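Local coordinates for protein prolyl-tRNA synthetase (Naegleria fowleri, PDB 6UYH) that probably charges tRNA with proline at the cost of ATP, as a dimeric class II aminoacyl-tRNA synthetase, at residues W25-I30 with L36-V41; E152-H155 with I160-R163; I252-E255 with T261-A264. All coordinates share one frame; numbering follows the deposited sequence.

Interaction 1: W25-I30 with L36-V41. With EDO (1,2-ethanediol), chain L.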
# COMPACT_ATOMS: atom_id res chain seq x y z
N TRP A 25 12.09 28.22 0.68
CA TRP A 25 12.56 27.49 -0.50
C TRP A 25 11.94 26.10 -0.56
O TRP A 25 11.44 25.67 -1.61
CB TRP A 25 14.09 27.38 -0.48
CG TRP A 25 14.62 26.43 -1.54
CD1 TRP A 25 14.92 26.74 -2.84
CD2 TRP A 25 14.88 25.03 -1.39
NE1 TRP A 25 15.35 25.62 -3.51
CE2 TRP A 25 15.34 24.55 -2.64
CE3 TRP A 25 14.79 24.13 -0.32
CZ2 TRP A 25 15.68 23.22 -2.86
CZ3 TRP A 25 15.13 22.79 -0.53
CH2 TRP A 25 15.58 22.35 -1.79
N TYR A 26 11.97 25.38 0.57
CA TYR A 26 11.46 24.01 0.61
C TYR A 26 9.98 23.98 0.30
O TYR A 26 9.51 23.14 -0.49
CB TYR A 26 11.72 23.44 2.01
CG TYR A 26 11.41 21.98 2.23
CD1 TYR A 26 12.01 20.99 1.47
CD2 TYR A 26 10.55 21.60 3.26
CE1 TYR A 26 11.75 19.66 1.70
CE2 TYR A 26 10.29 20.25 3.51
CZ TYR A 26 10.90 19.29 2.73
OH TYR A 26 10.66 17.96 2.98
N SER A 27 9.22 24.90 0.89
CA SER A 27 7.79 24.96 0.60
C SER A 27 7.54 25.20 -0.88
O SER A 27 6.70 24.53 -1.49
CB SER A 27 7.15 26.05 1.45
OG SER A 27 5.77 26.16 1.15
N GLN A 28 8.28 26.13 -1.49
CA GLN A 28 8.07 26.43 -2.90
C GLN A 28 8.46 25.24 -3.78
O GLN A 28 7.76 24.93 -4.74
CB GLN A 28 8.84 27.69 -3.30
CG GLN A 28 8.26 28.96 -2.68
CD GLN A 28 8.73 30.21 -3.39
OE1 GLN A 28 9.00 30.20 -4.59
NE2 GLN A 28 8.83 31.31 -2.64
N VAL A 29 9.55 24.55 -3.44
CA VAL A 29 10.00 23.44 -4.28
C VAL A 29 9.03 22.26 -4.21
O VAL A 29 8.70 21.65 -5.23
CB VAL A 29 11.44 23.02 -3.91
CG1 VAL A 29 11.81 21.71 -4.59
CG2 VAL A 29 12.43 24.12 -4.31
N ILE A 30 8.55 21.91 -3.01
CA ILE A 30 7.70 20.72 -2.93
C ILE A 30 6.32 20.97 -3.54
O ILE A 30 5.70 20.04 -4.06
CB ILE A 30 7.58 20.19 -1.49
CG1 ILE A 30 6.81 21.18 -0.60
CG2 ILE A 30 8.98 19.81 -0.93
CD1 ILE A 30 6.82 20.82 0.90
N LEU A 36 3.72 17.87 -3.58
CA LEU A 36 3.00 17.88 -2.32
C LEU A 36 2.02 19.05 -2.30
O LEU A 36 2.26 20.08 -2.93
CB LEU A 36 3.99 17.98 -1.14
CG LEU A 36 3.46 18.01 0.29
CD1 LEU A 36 4.47 17.35 1.24
CD2 LEU A 36 3.19 19.44 0.74
N ASP A 37 0.92 18.87 -1.59
CA ASP A 37 0.08 20.00 -1.25
C ASP A 37 -0.21 20.00 0.24
O ASP A 37 -0.17 18.96 0.90
CB ASP A 37 -1.23 20.02 -2.02
CG ASP A 37 -1.49 21.38 -2.65
OD1 ASP A 37 -0.98 22.39 -2.11
OD2 ASP A 37 -2.19 21.43 -3.68
N TYR A 38 -0.46 21.20 0.77
CA TYR A 38 -0.89 21.37 2.15
C TYR A 38 -2.36 21.01 2.32
O TYR A 38 -3.13 20.93 1.36
CB TYR A 38 -0.62 22.81 2.59
CG TYR A 38 0.85 23.12 2.57
CD1 TYR A 38 1.70 22.57 3.51
CD2 TYR A 38 1.40 23.94 1.59
CE1 TYR A 38 3.05 22.85 3.51
CE2 TYR A 38 2.76 24.22 1.57
CZ TYR A 38 3.58 23.66 2.53
OH TYR A 38 4.93 23.93 2.54
N TYR A 39 -2.77 20.84 3.58
CA TYR A 39 -4.08 20.29 3.92
C TYR A 39 -4.59 21.02 5.16
O TYR A 39 -3.84 21.69 5.86
CB TYR A 39 -3.94 18.78 4.14
CG TYR A 39 -5.22 18.00 4.28
CD1 TYR A 39 -6.16 17.97 3.26
CD2 TYR A 39 -5.47 17.27 5.43
CE1 TYR A 39 -7.33 17.22 3.39
CE2 TYR A 39 -6.63 16.52 5.56
CZ TYR A 39 -7.55 16.51 4.55
OH TYR A 39 -8.69 15.76 4.71
N ASP A 40 -5.88 20.86 5.45
CA ASP A 40 -6.50 21.61 6.54
C ASP A 40 -6.52 20.85 7.87
O ASP A 40 -7.19 21.28 8.80
CB ASP A 40 -7.91 22.07 6.15
CG ASP A 40 -8.88 20.93 5.93
OD1 ASP A 40 -8.48 19.75 5.94
OD2 ASP A 40 -10.08 21.23 5.74
N VAL A 41 -5.80 19.74 7.96
CA VAL A 41 -5.49 19.11 9.24
C VAL A 41 -3.99 19.28 9.43
O VAL A 41 -3.20 18.81 8.60
CB VAL A 41 -5.91 17.63 9.28
CG1 VAL A 41 -5.49 16.98 10.60
CG2 VAL A 41 -7.40 17.49 9.06
C1 EDO L . -0.85 21.02 6.87
O1 EDO L . -0.69 20.60 5.52
C2 EDO L . 0.39 21.80 7.31
O2 EDO L . 0.53 21.71 8.73

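Interaction 2: E152-H155 with I160-R163. With ANP (phosphoaminophosphonic acid-adenylate ester), chain C; EDO (1,2-ethanediol), chain P.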
# COMPACT_ATOMS: atom_id res chain seq x y z
N GLU A 152 2.57 14.58 17.03
CA GLU A 152 3.89 15.16 17.29
C GLU A 152 3.77 16.49 18.01
O GLU A 152 2.99 17.36 17.61
CB GLU A 152 4.64 15.35 15.97
CG GLU A 152 4.86 14.07 15.15
CD GLU A 152 6.08 13.27 15.61
OE1 GLU A 152 6.99 13.84 16.28
OE2 GLU A 152 6.14 12.06 15.29
N PHE A 153 4.55 16.65 19.08
CA PHE A 153 4.63 17.94 19.76
C PHE A 153 5.47 18.93 18.97
O PHE A 153 5.15 20.13 18.93
CB PHE A 153 5.22 17.76 21.16
CG PHE A 153 5.34 19.03 21.93
CD1 PHE A 153 4.21 19.74 22.31
CD2 PHE A 153 6.59 19.53 22.28
CE1 PHE A 153 4.32 20.92 23.03
CE2 PHE A 153 6.71 20.71 23.00
CZ PHE A 153 5.57 21.40 23.37
N LYS A 154 6.54 18.46 18.34
CA LYS A 154 7.40 19.32 17.54
C LYS A 154 6.65 19.87 16.33
O LYS A 154 5.70 19.26 15.84
CB LYS A 154 8.63 18.55 17.08
CG LYS A 154 9.60 18.18 18.20
CD LYS A 154 10.67 17.23 17.69
CE LYS A 154 11.72 16.94 18.74
NZ LYS A 154 12.73 15.98 18.20
N HIS A 155 7.09 21.04 15.85
CA HIS A 155 6.55 21.62 14.62
C HIS A 155 6.64 20.63 13.46
O HIS A 155 7.67 20.00 13.24
CB HIS A 155 7.33 22.89 14.28
CG HIS A 155 6.64 23.79 13.30
ND1 HIS A 155 6.77 23.64 11.93
CD2 HIS A 155 5.85 24.86 13.49
CE1 HIS A 155 6.07 24.58 11.32
NE2 HIS A 155 5.50 25.34 12.24
N ILE A 160 9.55 15.15 6.56
CA ILE A 160 10.48 14.81 7.64
C ILE A 160 9.74 14.45 8.92
O ILE A 160 10.15 13.55 9.66
CB ILE A 160 11.45 15.98 7.90
CG1 ILE A 160 12.24 16.33 6.64
CG2 ILE A 160 12.37 15.63 9.08
CD1 ILE A 160 13.20 15.24 6.19
N ARG A 161 8.68 15.20 9.25
CA ARG A 161 7.98 15.03 10.52
C ARG A 161 6.51 15.40 10.30
O ARG A 161 6.13 16.56 10.42
CB ARG A 161 8.60 15.88 11.63
CG ARG A 161 7.98 15.57 13.00
CD ARG A 161 8.61 16.38 14.13
NE ARG A 161 10.05 16.11 14.23
CZ ARG A 161 10.56 14.97 14.67
NH1 ARG A 161 9.77 13.98 15.07
NH2 ARG A 161 11.88 14.81 14.71
N SER A 162 5.70 14.39 9.98
CA SER A 162 4.28 14.62 9.75
C SER A 162 3.47 13.83 10.78
O SER A 162 3.96 12.85 11.36
CB SER A 162 3.88 14.26 8.31
OG SER A 162 4.20 12.92 7.95
N ARG A 163 2.25 14.29 11.05
CA ARG A 163 1.43 13.63 12.07
C ARG A 163 0.82 12.33 11.58
O ARG A 163 0.61 11.40 12.37
CB ARG A 163 0.35 14.57 12.59
CG ARG A 163 0.93 15.64 13.52
CD ARG A 163 -0.15 16.51 14.11
NE ARG A 163 0.30 17.15 15.34
CZ ARG A 163 -0.42 18.03 16.02
NH1 ARG A 163 -1.62 18.38 15.57
NH2 ARG A 163 0.05 18.56 17.14
PG ANP C . 12.32 10.96 15.77
O1G ANP C . 13.28 11.57 16.67
O2G ANP C . 10.86 11.32 16.28
O3G ANP C . 12.61 11.55 14.34
PB ANP C . 11.58 8.11 16.34
O1B ANP C . 12.28 7.40 17.40
O2B ANP C . 10.24 8.68 16.89
N3B ANP C . 12.49 9.32 15.70
PA ANP C . 10.89 5.62 15.03
O1A ANP C . 12.00 4.74 15.44
O2A ANP C . 9.68 5.38 15.86
O3A ANP C . 11.27 7.16 15.15
O5' ANP C . 10.46 5.51 13.48
C5' ANP C . 11.14 4.82 12.41
C4' ANP C . 11.58 5.86 11.42
O4' ANP C . 10.43 6.61 10.96
C3' ANP C . 12.51 6.91 12.01
O3' ANP C . 13.86 6.46 11.98
C2' ANP C . 12.28 8.12 11.10
O2' ANP C . 13.18 8.08 10.00
C1' ANP C . 10.81 7.95 10.67
N9 ANP C . 9.89 8.84 11.35
C8 ANP C . 9.70 8.97 12.70
N7 ANP C . 8.80 9.86 13.04
C5 ANP C . 8.36 10.36 11.82
C6 ANP C . 7.40 11.33 11.48
N6 ANP C . 6.64 11.97 12.37
N1 ANP C . 7.23 11.61 10.17
C2 ANP C . 7.95 10.94 9.27
N3 ANP C . 8.87 9.99 9.46
C4 ANP C . 9.03 9.74 10.77
C1 EDO P . 14.96 16.40 22.24
O1 EDO P . 13.87 17.19 21.75
C2 EDO P . 15.19 15.25 21.27
O2 EDO P . 15.28 15.78 19.94

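Interaction 3: I252-E255 with T261-A264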
# COMPACT_ATOMS: atom_id res chain seq x y z
N ILE A 252 6.34 -14.72 24.38
CA ILE A 252 6.66 -15.31 23.08
C ILE A 252 7.74 -16.35 23.36
O ILE A 252 8.94 -16.06 23.39
CB ILE A 252 7.11 -14.27 22.06
CG1 ILE A 252 6.07 -13.14 21.94
CG2 ILE A 252 7.32 -14.93 20.71
CD1 ILE A 252 6.54 -11.95 21.11
N GLN A 253 7.31 -17.60 23.55
CA GLN A 253 8.16 -18.69 23.98
C GLN A 253 8.09 -19.83 22.98
O GLN A 253 7.12 -19.97 22.24
CB GLN A 253 7.74 -19.22 25.36
CG GLN A 253 7.82 -18.19 26.48
CD GLN A 253 7.13 -18.68 27.73
OE1 GLN A 253 5.93 -18.98 27.71
NE2 GLN A 253 7.87 -18.78 28.83
N PHE A 254 9.13 -20.65 22.97
CA PHE A 254 9.13 -21.81 22.09
C PHE A 254 9.83 -22.96 22.80
O PHE A 254 10.65 -22.77 23.69
CB PHE A 254 9.82 -21.50 20.75
CG PHE A 254 11.29 -21.22 20.87
CD1 PHE A 254 12.22 -22.22 20.65
CD2 PHE A 254 11.75 -19.96 21.21
CE1 PHE A 254 13.58 -21.98 20.76
CE2 PHE A 254 13.11 -19.70 21.32
CZ PHE A 254 14.02 -20.72 21.10
N GLU A 255 9.46 -24.18 22.39
CA GLU A 255 10.20 -25.37 22.78
C GLU A 255 11.43 -25.47 21.89
O GLU A 255 11.30 -25.69 20.68
CB GLU A 255 9.32 -26.61 22.66
N THR A 261 12.05 -24.64 27.32
CA THR A 261 11.30 -23.50 26.80
C THR A 261 12.12 -22.23 26.92
O THR A 261 12.63 -21.92 28.01
CB THR A 261 9.97 -23.32 27.55
OG1 THR A 261 10.24 -23.04 28.92
CG2 THR A 261 9.12 -24.58 27.44
N GLN A 262 12.24 -21.51 25.82
CA GLN A 262 13.06 -20.31 25.75
C GLN A 262 12.25 -19.17 25.16
O GLN A 262 11.28 -19.39 24.42
CB GLN A 262 14.32 -20.54 24.90
CG GLN A 262 15.14 -21.75 25.33
CD GLN A 262 16.29 -22.05 24.39
OE1 GLN A 262 16.42 -21.43 23.33
NE2 GLN A 262 17.13 -23.00 24.77
N PHE A 263 12.64 -17.94 25.51
CA PHE A 263 12.05 -16.75 24.94
C PHE A 263 12.69 -16.44 23.59
O PHE A 263 13.91 -16.56 23.43
CB PHE A 263 12.23 -15.55 25.88
CG PHE A 263 11.42 -15.64 27.13
CD1 PHE A 263 10.06 -15.43 27.11
CD2 PHE A 263 12.04 -15.90 28.35
CE1 PHE A 263 9.31 -15.50 28.26
CE2 PHE A 263 11.30 -15.97 29.51
CZ PHE A 263 9.94 -15.77 29.48
N ALA A 264 11.86 -16.06 22.62
CA ALA A 264 12.38 -15.71 21.31
C ALA A 264 13.21 -14.43 21.38
O ALA A 264 12.96 -13.55 22.21
CB ALA A 264 11.24 -15.52 20.30

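Interaction 1: W25-I30 with L36-V41
Two hydroxyls meet across this contact: Ser27 OG and Tyr38 OH lie 2.8 Å apart, a hydrogen bond in which either group could be the donor. It spans a helix-turn-strand unit, in which helix 22-32 leads through a short turn into strand 36-38, itself one arm of a two-stranded antiparallel hairpin with strand 45-47. The helix and strand axes approach to 8.7 Å with their N-to-C directions 117° apart. The link is made by a few groups, Ser27, Ile30, Leu36 and Tyr38, which bury 216 Å² in all, both sides summed. Ser27 OG reaches the tyrosine at the ring edge, near its plane; Tyr38 OH also lies 3.3 Å from Ser27 CB.

Next to this polar bridge, Ile30 has CG1 between the backbone N and the carbonyl carbon (chi1 67°), which carries CD1 to the strand. There CD1 touches Leu36 CD2 at 3.9 Å, the two side chains running side by side in the same direction, and comes to 4.0 Å from Tyr38 OH, the tyrosine crossing it at about a right angle. Tyr26 and Ile30 also pack on Ile280 of helix 274-283, while Leu36 rests on Phe159, which places this apolar layer against the catalytic domain. The turn is closed by the backbone: Leu36 N donates to Ile30 O at 3.0 Å, from above the carbonyl plane (35° out of it). Further along, Asp37 OD2 bonds Trp131 of the second subunit, and Tyr39 OH bonds Phe79 O of the second subunit. A 1,2-ethanediol, probably from the crystallisation liquor, lies beside the tyrosines, with its O1 near the plane of the Tyr38 ring and accepting from Tyr39 N at 2.9 Å.

Interaction 2: E152-H155 with I160-R163
A sharp turn at chi3 of Arg161 (-60°) and a bend at chi2 of Glu152 (-83°) bring guanidinium and carboxylate together, the two side chains crossing at about a right angle. Arg161 NH1 forms a salt bridge with Glu152 OE1 at 3.0 Å, meeting the oxygen from above the carboxylate plane (51° out of it). The same NH1 bonds O2G of the ANP gamma-phosphate at 3.1 Å, near the guanidinium plane, while NH2 pairs with the C-terminal carboxylate of Tyr513. Lys154 CD lies over one guanidinium face, 3.7 Å from Arg161 NE.

Both segments belong to the loop between antiparallel strands 140-149 and 164-174, the motif 2 loop of class II synthetases, which here reads the adenine. ANP N6 is held by two acceptors: Glu152 OE2 at 3.0 Å and Ser162 O, also at 3.0 Å. Ser162 N donates to ANP N1 at 3.2 Å, so the Watson-Crick edge of the base is matched by both segments. Arg163 stretches out from CG to NE and gives NH2 to Glu152 O at 3.2 Å, with the oxygen in its guanidinium plane; Trp151 adds a cation-pi contact to this arginine.

Interaction 3: I252-E255 with T261-A264
Gln262 O is approached by three groups of the neighbouring strand: Phe254 N donates to it at 2.9 Å, nearly along the C=O axis, Gln253 CA makes a CA-H...O contact at 3.2 Å, and Phe254 CD2 comes to 3.3 Å. The setting is an antiparallel beta hairpin formed by strand 253-255 and the start of strand 261-272. Phe254 and Gln262 are a hydrogen-bonded pair, since Gln262 N returns the bond to Phe254 O, again at 2.9 Å; the pairs Gln253-Phe263 and Glu255-Thr261 on either side are non-hydrogen-bonded. The ladder is prolonged by Ala264 N, which donates to Ile252 O at 3.0 Å, and the neighbouring Ile252 CG2 and Ala264 CB touch at 4.0 Å. Ile252 is packed on Tyr125, Tyr128 and Ala129, which sets the base of the hairpin against helix 121-131 within the same class II core.

The sheet's two faces carry different pairs. On one, Gln253 and Phe263 lie side by side and point the same way: the amide and ring planes are only 23° apart, and Gln253 CG sits 3.6 Å from Phe263 CE1. On the other, Phe254 has CG between its own N and carbonyl carbon (chi1 67°), and the ring beyond it reaches across the partner strand, where Phe263 O and Ala264 CA lie at its edge. Gln262 meets this ring with its amide plane turned 75° from the ring plane, and the closest approach of the two side chains is Gln262 OE1 to Phe254 CZ, at 3.4 Å.

In the fold
The three contacts follow in series from the N terminus, and none nests in or crosses another. Interaction 1 closes the three-residue turn 33-35 between helix 22-32 and strand 36-38, next to the subunit interface. Interaction 2 draws together the loop joining strands 140-149 and 164-174 at the nucleotide, and interaction 3 closes the hairpin of strand 253-255 with the start of strand 261-272. Interactions 1 and 2 are neighbours, with centres about 14 Å apart: Pro158 and Phe159, in the turn closed by interaction 2, meet Tyr26 and Leu36. Interaction 3 is remote, its centre about 38 Å from that of interaction 2, yet strand 261-272 pairs with strand 164-174 and so connects the two regions.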